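Local coordinates for Lmo0740 protein (Listeria monocytogenes, PDB 4RFA), which is probably a transcription activator of the Crp family, pairing a cyclic nucleotide-binding-like domain with a DNA-binding domain in a two-chain assembly, at residues E45-V54 with Y107-L115; A157-M165 with E174-N182. All coordinates share one frame; numbering follows the deposited sequence.

Interaction 1: residues E45-V54 with Y107-L115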
loop_
_atom_site.group_PDB
_atom_site.type_symbol
_atom_site.label_atom_id
_atom_site.label_comp_id
_atom_site.label_asym_id
_atom_site.label_seq_id
_atom_site.Cartn_x
_atom_site.Cartn_y
_atom_site.Cartn_z
ATOM N N GLU A 45 6.731 11.741 19.152
ATOM C CA GLU A 45 7.579 11.469 20.307
ATOM C C GLU A 45 8.765 10.600 19.872
ATOM O O GLU A 45 8.795 10.070 18.747
ATOM C CB GLU A 45 6.776 10.772 21.423
ATOM C CG GLU A 45 5.782 11.670 22.157
ATOM C CD GLU A 45 4.566 10.916 22.675
ATOM O OE1 GLU A 45 3.592 10.756 21.908
ATOM O OE2 GLU A 45 4.575 10.487 23.848
ATOM N N LYS A 46 9.748 10.473 20.760
ATOM C CA LYS A 46 10.927 9.659 20.477
ATOM C C LYS A 46 10.508 8.197 20.426
ATOM O O LYS A 46 10.644 7.535 19.394
ATOM C CB LYS A 46 12.015 9.888 21.527
ATOM C CG LYS A 46 12.554 11.309 21.506
ATOM C CD LYS A 46 13.847 11.456 22.291
ATOM C CE LYS A 46 14.589 12.720 21.882
ATOM N NZ LYS A 46 15.892 12.876 22.589
ATOM N N ALA A 47 9.973 7.709 21.539
ATOM C CA ALA A 47 9.394 6.378 21.582
ATOM C C ALA A 47 8.069 6.443 20.836
ATOM O O ALA A 47 7.180 7.209 21.194
ATOM C CB ALA A 47 9.198 5.920 23.020
ATOM N N LYS A 48 7.961 5.655 19.776
ATOM C CA LYS A 48 6.826 5.723 18.879
ATOM C C LYS A 48 5.859 4.574 19.183
ATOM O O LYS A 48 6.208 3.623 19.872
ATOM C CB LYS A 48 7.329 5.678 17.435
ATOM C CG LYS A 48 8.561 6.552 17.243
ATOM C CD LYS A 48 8.722 7.058 15.830
ATOM C CE LYS A 48 9.889 8.032 15.760
ATOM N NZ LYS A 48 9.779 8.865 14.533
ATOM N N SER A 49 4.647 4.663 18.666
ATOM C CA SER A 49 3.649 3.639 18.922
ATOM C C SER A 49 2.817 3.278 17.702
ATOM O O SER A 49 2.798 3.969 16.702
ATOM C CB SER A 49 2.757 4.066 20.093
ATOM O OG SER A 49 2.598 5.471 20.129
ATOM N N ILE A 50 2.153 2.150 17.819
ATOM C CA ILE A 50 1.274 1.599 16.825
ATOM C C ILE A 50 -0.160 1.857 17.324
ATOM O O ILE A 50 -0.384 1.851 18.529
ATOM C CB ILE A 50 1.578 0.101 16.696
ATOM C CG1 ILE A 50 3.026 -0.099 16.268
ATOM C CG2 ILE A 50 0.687 -0.562 15.691
ATOM C CD1 ILE A 50 3.404 0.696 15.032
ATOM N N PHE A 51 -1.105 2.095 16.409
ATOM C CA PHE A 51 -2.503 2.403 16.784
ATOM C C PHE A 51 -3.466 1.376 16.221
ATOM O O PHE A 51 -3.455 1.119 15.056
ATOM C CB PHE A 51 -2.916 3.796 16.259
ATOM C CG PHE A 51 -2.043 4.890 16.753
ATOM C CD1 PHE A 51 -0.784 5.096 16.194
ATOM C CD2 PHE A 51 -2.436 5.683 17.789
ATOM C CE1 PHE A 51 0.066 6.079 16.697
ATOM C CE2 PHE A 51 -1.612 6.667 18.287
ATOM C CZ PHE A 51 -0.357 6.864 17.751
ATOM N N PHE A 52 -4.295 0.774 17.059
ATOM C CA PHE A 52 -5.342 -0.129 16.573
ATOM C C PHE A 52 -6.738 0.403 16.714
ATOM O O PHE A 52 -7.183 0.711 17.834
ATOM C CB PHE A 52 -5.303 -1.423 17.369
ATOM C CG PHE A 52 -4.370 -2.403 16.812
ATOM C CD1 PHE A 52 -4.721 -3.122 15.679
ATOM C CD2 PHE A 52 -3.121 -2.577 17.376
ATOM C CE1 PHE A 52 -3.839 -4.028 15.125
ATOM C CE2 PHE A 52 -2.231 -3.483 16.833
ATOM C CZ PHE A 52 -2.589 -4.214 15.708
ATOM N N ILE A 53 -7.469 0.437 15.615
ATOM C CA ILE A 53 -8.849 0.914 15.644
ATOM C C ILE A 53 -9.694 -0.257 16.102
ATOM O O ILE A 53 -9.592 -1.352 15.549
ATOM C CB ILE A 53 -9.342 1.356 14.279
ATOM C CG1 ILE A 53 -8.333 2.282 13.607
ATOM C CG2 ILE A 53 -10.750 1.923 14.375
ATOM C CD1 ILE A 53 -7.623 3.275 14.479
ATOM N N VAL A 54 -10.491 -0.047 17.134
ATOM C CA VAL A 54 -11.377 -1.120 17.607
ATOM C C VAL A 54 -12.798 -0.849 17.176
ATOM O O VAL A 54 -13.548 -1.780 16.954
ATOM C CB VAL A 54 -11.288 -1.387 19.127
ATOM C CG1 VAL A 54 -9.857 -1.674 19.537
ATOM C CG2 VAL A 54 -11.832 -0.222 19.909
ATOM N N TYR A 107 -6.653 2.037 20.319
ATOM C CA TYR A 107 -5.620 1.822 21.315
ATOM C C TYR A 107 -4.269 2.318 20.821
ATOM O O TYR A 107 -3.869 2.054 19.723
ATOM C CB TYR A 107 -5.572 0.338 21.714
ATOM C CG TYR A 107 -6.684 -0.005 22.681
ATOM C CD1 TYR A 107 -6.557 0.239 24.035
ATOM C CD2 TYR A 107 -7.896 -0.480 22.216
ATOM C CE1 TYR A 107 -7.601 -0.042 24.912
ATOM C CE2 TYR A 107 -8.944 -0.760 23.080
ATOM C CZ TYR A 107 -8.795 -0.551 24.410
ATOM O OH TYR A 107 -9.861 -0.829 25.218
ATOM N N LYS A 108 -3.574 3.085 21.633
ATOM C CA LYS A 108 -2.210 3.476 21.285
ATOM C C LYS A 108 -1.306 2.533 22.026
ATOM O O LYS A 108 -1.357 2.492 23.249
ATOM C CB LYS A 108 -1.945 4.911 21.738
ATOM C CG LYS A 108 -0.532 5.399 21.483
ATOM C CD LYS A 108 -0.385 6.825 21.959
ATOM C CE LYS A 108 1.064 7.286 21.887
ATOM N NZ LYS A 108 1.233 8.527 22.682
ATOM N N ILE A 109 -0.461 1.815 21.302
ATOM C CA ILE A 109 0.448 0.868 21.915
ATOM C C ILE A 109 1.914 1.157 21.635
ATOM O O ILE A 109 2.342 1.222 20.492
ATOM C CB ILE A 109 0.184 -0.552 21.414
ATOM C CG1 ILE A 109 -1.274 -0.922 21.610
ATOM C CG2 ILE A 109 1.060 -1.496 22.190
ATOM C CD1 ILE A 109 -1.766 -2.006 20.707
ATOM N N ASP A 110 2.697 1.288 22.690
ATOM C CA ASP A 110 4.088 1.588 22.535
ATOM C C ASP A 110 4.666 0.483 21.685
ATOM O O ASP A 110 4.416 -0.693 21.909
ATOM C CB ASP A 110 4.775 1.726 23.894
ATOM C CG ASP A 110 6.281 1.730 23.778
ATOM O OD1 ASP A 110 6.851 0.668 23.407
ATOM O OD2 ASP A 110 6.873 2.801 24.026
ATOM N N ALA A 111 5.416 0.886 20.668
ATOM C CA ALA A 111 5.886 -0.009 19.636
ATOM C C ALA A 111 7.008 -0.952 20.118
ATOM O O ALA A 111 7.021 -2.165 19.812
ATOM C CB ALA A 111 6.371 0.834 18.460
ATOM N N ASP A 112 7.952 -0.419 20.876
ATOM C CA ASP A 112 8.952 -1.306 21.530
ATOM C C ASP A 112 8.297 -2.459 22.331
ATOM O O ASP A 112 8.676 -3.636 22.152
ATOM C CB ASP A 112 9.896 -0.507 22.438
ATOM C CG ASP A 112 11.221 -0.170 21.758
ATOM O OD1 ASP A 112 11.217 0.336 20.613
ATOM O OD2 ASP A 112 12.279 -0.417 22.382
ATOM N N PHE A 113 7.313 -2.105 23.174
ATOM C CA PHE A 113 6.506 -3.083 23.916
ATOM C C PHE A 113 5.912 -4.101 22.980
ATOM O O PHE A 113 6.107 -5.288 23.118
ATOM C CB PHE A 113 5.355 -2.375 24.639
ATOM C CG PHE A 113 4.453 -3.284 25.457
ATOM C CD1 PHE A 113 4.969 -4.092 26.486
ATOM C CD2 PHE A 113 3.070 -3.244 25.291
ATOM C CE1 PHE A 113 4.121 -4.883 27.263
ATOM C CE2 PHE A 113 2.223 -4.020 26.075
ATOM C CZ PHE A 113 2.745 -4.841 27.066
ATOM N N LEU A 114 5.160 -3.611 22.019
ATOM C CA LEU A 114 4.441 -4.485 21.121
ATOM C C LEU A 114 5.453 -5.344 20.383
ATOM O O LEU A 114 5.266 -6.565 20.284
ATOM C CB LEU A 114 3.599 -3.669 20.118
ATOM C CG LEU A 114 2.909 -4.556 19.080
ATOM C CD1 LEU A 114 1.972 -5.567 19.729
ATOM C CD2 LEU A 114 2.167 -3.705 18.053
ATOM N N LEU A 115 6.525 -4.714 19.902
ATOM C CA LEU A 115 7.613 -5.441 19.187
ATOM C C LEU A 115 8.344 -6.486 20.025
ATOM O O LEU A 115 9.107 -7.292 19.474
ATOM C CB LEU A 115 8.652 -4.465 18.590
#
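Phe51 and Lys108 lie side by side and point the same way on one face of the antiparallel sheet in the cyclic nucleotide-binding-like beta-roll domain, where strand 49-54 runs against strand 107-110. The ring comes to the lysine stem obliquely, Phe51 CE2 standing 3.6 Å from Lys108 CG. With CG anti to the backbone N (chi1 177°) and every later torsion extended, Lys108 runs on past Ser49 to Glu45, where NZ makes a long, weak salt bridge to OE1 at 3.3 Å. The other face carries Ile50, Phe52, Tyr107 and Ile109. Here Ile109 CD1 meets the edge of the Phe52 ring, 3.6 Å from CD2, while Val54 CG1 lies in the plane of the Tyr107 ring, 3.5 Å from its CD2. Ile50 crosses Leu114 of the following helix at about a right angle, and the Phe52 ring also meets that of Phe127, their planes at about 35°. Two hydrogen-bonded pairs, Ile50 with Ile109 and Phe52 with Tyr107, fix the register. Past the last bridge, Ser49 with Asp110, Ala111 N at the start of the helix donates to Lys48 O at 3.0 Å, on a lone pair in the carbonyl plane. Asp110 is the N-cap: its OD1 accepts from Phe113 N at 2.8 Å.

Interaction 2: residues A157-M165 with E174-N182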
loop_
_atom_site.group_PDB
_atom_site.type_symbol
_atom_site.label_atom_id
_atom_site.label_comp_id
_atom_site.label_asym_id
_atom_site.label_seq_id
_atom_site.Cartn_x
_atom_site.Cartn_y
_atom_site.Cartn_z
ATOM N N ALA A 157 -14.957 1.479 -6.721
ATOM C CA ALA A 157 -15.147 1.992 -5.366
ATOM C C ALA A 157 -16.269 1.239 -4.603
ATOM O O ALA A 157 -16.115 0.826 -3.460
ATOM C CB ALA A 157 -15.455 3.477 -5.406
ATOM N N LEU A 158 -17.444 1.157 -5.196
ATOM C CA LEU A 158 -18.576 0.606 -4.479
ATOM C C LEU A 158 -18.339 -0.847 -4.192
ATOM O O LEU A 158 -18.760 -1.353 -3.146
ATOM C CB LEU A 158 -19.849 0.766 -5.290
ATOM C CG LEU A 158 -20.411 2.174 -5.255
ATOM C CD1 LEU A 158 -21.517 2.326 -6.282
ATOM C CD2 LEU A 158 -20.895 2.561 -3.857
ATOM N N GLU A 159 -17.585 -1.516 -5.061
ATOM C CA GLU A 159 -17.188 -2.874 -4.765
ATOM C C GLU A 159 -16.161 -2.991 -3.641
ATOM O O GLU A 159 -16.245 -3.944 -2.845
ATOM C CB GLU A 159 -16.701 -3.628 -6.034
ATOM C CG GLU A 159 -15.878 -4.854 -5.738
ATOM C CD GLU A 159 -15.255 -5.503 -6.977
ATOM O OE1 GLU A 159 -15.966 -5.752 -7.974
ATOM O OE2 GLU A 159 -14.035 -5.796 -6.925
ATOM N N ASN A 160 -15.143 -2.131 -3.646
ATOM C CA ASN A 160 -14.115 -2.124 -2.626
ATOM C C ASN A 160 -14.811 -1.881 -1.276
ATOM O O ASN A 160 -14.504 -2.506 -0.256
ATOM C CB ASN A 160 -13.123 -0.946 -2.777
ATOM C CG ASN A 160 -12.132 -1.053 -3.980
ATOM O OD1 ASN A 160 -11.920 -2.096 -4.585
ATOM N ND2 ASN A 160 -11.458 0.060 -4.258
ATOM N N LEU A 161 -15.677 -0.892 -1.244
ATOM C CA LEU A 161 -16.392 -0.604 0.027
ATOM C C LEU A 161 -17.315 -1.758 0.468
ATOM O O LEU A 161 -17.410 -2.079 1.646
ATOM C CB LEU A 161 -17.192 0.649 -0.131
ATOM C CG LEU A 161 -16.301 1.866 -0.363
ATOM C CD1 LEU A 161 -17.139 3.078 -0.689
ATOM C CD2 LEU A 161 -15.440 2.190 0.842
ATOM N N ALA A 162 -17.972 -2.418 -0.480
ATOM C CA ALA A 162 -18.850 -3.543 -0.108
ATOM C C ALA A 162 -18.026 -4.623 0.529
ATOM O O ALA A 162 -18.396 -5.198 1.536
ATOM C CB ALA A 162 -19.580 -4.091 -1.315
ATOM N N VAL A 163 -16.861 -4.870 -0.030
ATOM C CA VAL A 163 -15.970 -5.809 0.590
ATOM C C VAL A 163 -15.501 -5.282 1.963
ATOM O O VAL A 163 -15.463 -6.039 2.924
ATOM C CB VAL A 163 -14.762 -6.105 -0.304
ATOM C CG1 VAL A 163 -13.719 -6.951 0.455
ATOM C CG2 VAL A 163 -15.215 -6.835 -1.559
ATOM N N GLU A 164 -15.151 -4.020 2.066
ATOM C CA GLU A 164 -14.555 -3.539 3.287
ATOM C C GLU A 164 -15.501 -3.371 4.433
ATOM O O GLU A 164 -15.161 -3.631 5.537
ATOM C CB GLU A 164 -13.936 -2.187 3.051
ATOM C CG GLU A 164 -12.548 -2.233 2.524
ATOM C CD GLU A 164 -12.075 -0.891 2.057
ATOM O OE1 GLU A 164 -12.699 0.115 2.364
ATOM O OE2 GLU A 164 -11.060 -0.854 1.383
HETATM N N MSE A 165 -16.691 -2.906 4.149
HETATM C CA MSE A 165 -17.470 -2.210 5.085
HETATM C C MSE A 165 -18.909 -2.449 4.878
HETATM O O MSE A 165 -19.727 -1.765 5.471
HETATM C CB MSE A 165 -17.256 -0.876 4.449
HETATM C CG MSE A 165 -17.124 0.248 5.415
HETATM SE SE MSE A 165 -17.180 1.864 4.379
HETATM C CE MSE A 165 -15.280 2.142 4.605
ATOM N N GLU A 174 -28.938 -7.996 -0.995
ATOM C CA GLU A 174 -28.325 -6.683 -1.057
ATOM C C GLU A 174 -27.158 -6.603 -0.089
ATOM O O GLU A 174 -27.219 -7.163 1.013
ATOM C CB GLU A 174 -29.323 -5.608 -0.624
ATOM C CG GLU A 174 -30.455 -5.307 -1.594
ATOM C CD GLU A 174 -31.451 -4.313 -1.008
ATOM O OE1 GLU A 174 -31.114 -3.621 -0.022
ATOM O OE2 GLU A 174 -32.580 -4.223 -1.526
ATOM N N ILE A 175 -26.118 -5.870 -0.479
ATOM C CA ILE A 175 -25.056 -5.508 0.444
ATOM C C ILE A 175 -25.169 -4.023 0.695
ATOM O O ILE A 175 -25.203 -3.242 -0.248
ATOM C CB ILE A 175 -23.684 -5.876 -0.119
ATOM C CG1 ILE A 175 -23.520 -7.393 -0.053
ATOM C CG2 ILE A 175 -22.568 -5.195 0.665
ATOM C CD1 ILE A 175 -22.377 -7.918 -0.893
ATOM N N VAL A 176 -25.246 -3.641 1.970
ATOM C CA VAL A 176 -25.569 -2.271 2.356
ATOM C C VAL A 176 -24.340 -1.601 2.947
ATOM O O VAL A 176 -23.631 -2.206 3.742
ATOM C CB VAL A 176 -26.697 -2.224 3.397
ATOM C CG1 VAL A 176 -27.097 -0.781 3.684
ATOM C CG2 VAL A 176 -27.899 -3.031 2.902
ATOM N N LEU A 177 -24.111 -0.351 2.568
ATOM C CA LEU A 177 -22.921 0.366 3.014
ATOM C C LEU A 177 -23.290 1.276 4.201
ATOM O O LEU A 177 -24.398 1.757 4.281
ATOM C CB LEU A 177 -22.322 1.208 1.886
ATOM C CG LEU A 177 -21.816 0.507 0.623
ATOM C CD1 LEU A 177 -21.149 1.522 -0.273
ATOM C CD2 LEU A 177 -20.871 -0.655 0.907
ATOM N N PRO A 178 -22.318 1.579 5.066
ATOM C CA PRO A 178 -22.574 2.521 6.156
ATOM C C PRO A 178 -23.117 3.868 5.720
ATOM O O PRO A 178 -22.814 4.381 4.640
ATOM C CB PRO A 178 -21.187 2.746 6.763
ATOM C CG PRO A 178 -20.406 1.568 6.373
ATOM C CD PRO A 178 -20.888 1.202 5.003
ATOM N N ASN A 179 -23.824 4.460 6.656
ATOM C CA ASN A 179 -24.525 5.697 6.497
ATOM C C ASN A 179 -23.626 6.851 6.126
ATOM O O ASN A 179 -24.038 7.738 5.386
ATOM C CB ASN A 179 -25.193 6.024 7.821
ATOM C CG ASN A 179 -26.343 6.976 7.660
ATOM O OD1 ASN A 179 -26.319 8.089 8.183
ATOM N ND2 ASN A 179 -27.358 6.547 6.930
ATOM N N PHE A 180 -22.403 6.857 6.651
ATOM C CA PHE A 180 -21.476 7.946 6.373
ATOM C C PHE A 180 -20.983 7.996 4.898
ATOM O O PHE A 180 -20.476 9.013 4.455
ATOM C CB PHE A 180 -20.304 7.951 7.380
ATOM C CG PHE A 180 -19.329 6.822 7.186
ATOM C CD1 PHE A 180 -18.333 6.912 6.233
ATOM C CD2 PHE A 180 -19.410 5.679 7.978
ATOM C CE1 PHE A 180 -17.414 5.885 6.062
ATOM C CE2 PHE A 180 -18.521 4.642 7.808
ATOM C CZ PHE A 180 -17.522 4.735 6.833
ATOM N N ILE A 181 -21.124 6.914 4.153
ATOM C CA ILE A 181 -20.888 6.931 2.714
ATOM C C ILE A 181 -22.110 7.527 1.985
ATOM O O ILE A 181 -23.100 6.812 1.662
ATOM C CB ILE A 181 -20.605 5.546 2.132
ATOM C CG1 ILE A 181 -19.503 4.792 2.903
ATOM C CG2 ILE A 181 -20.216 5.688 0.644
ATOM C CD1 ILE A 181 -18.130 5.355 2.794
ATOM N N ASN A 182 -22.050 8.842 1.791
ATOM C CA ASN A 182 -23.025 9.580 1.007
ATOM C C ASN A 182 -22.401 10.019 -0.281
ATOM O O ASN A 182 -21.218 9.703 -0.617
ATOM C CB ASN A 182 -23.571 10.806 1.767
ATOM C CG ASN A 182 -22.476 11.733 2.281
ATOM O OD1 ASN A 182 -21.359 11.736 1.802
ATOM N ND2 ASN A 182 -22.819 12.546 3.241
HETATM O O HOH W 1 -22.948 -1.221 6.350
#
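Apolar contacts carry most of this packing, with Leu177 set against the flank of helix 157-165. Its CD1 meets Leu158 CD2 at 3.7 Å, the two side chains crossing at about a right angle, while its CD2 rests on the backbone at Ala162, 3.7 Å from the amide N. Anti to the carbonyl carbon (chi1 -62°), Leu177 CG carries both methyls to the helix. Ala162 CB also touches Ile175 CG2 at 3.8 Å, and Ile219 adds to this patch from the neighbouring strand. The arrangement belongs to the C-terminal domain, consistent with the winged-helix DNA-binding domain of Crp relatives: the helix packs on strand 174-176 and on the type I turn of Pro178 to Ile181 that leads to helix 183-189. At that turn Met165, present as selenomethionine, makes a Met-aromatic contact with Phe180. Its chain bends at chi3 (-106°), and SE approaches the Phe180 ring obliquely, 3.8 Å from CZ, with Ile181 CD1 also near. Met165 CG meets Pro178 CG at 3.7 Å, and Phe75 of the N-terminal domain packs on Met165, Phe180 and Ile181. Polar contact is sparse: no direct hydrogen bond joins the segments, and one water donates to Val176 O at 2.9 Å and, weakly, to Met165 O.

From the N terminus, the chain passes helices 11-20 and 25-28 and strand 29-35 before it enters strand 49-55, then runs through the strands of the beta roll before strand 103-110 returns alongside it; interaction 1 thus closes a loop of 52 residues and joins the roll to the start of helix 111-120. Helix 126-143 then leads on to helix 150-165. Interaction 2 closes a much shorter loop of eight residues, containing strand 167-168, and ties helix 150-165 to strand 174-176 and the approach to helix 183-189. The contacts follow in series, neither nesting nor crossing. Their centres lie 29 Å apart on opposite sides of the chain's centre, one in each domain.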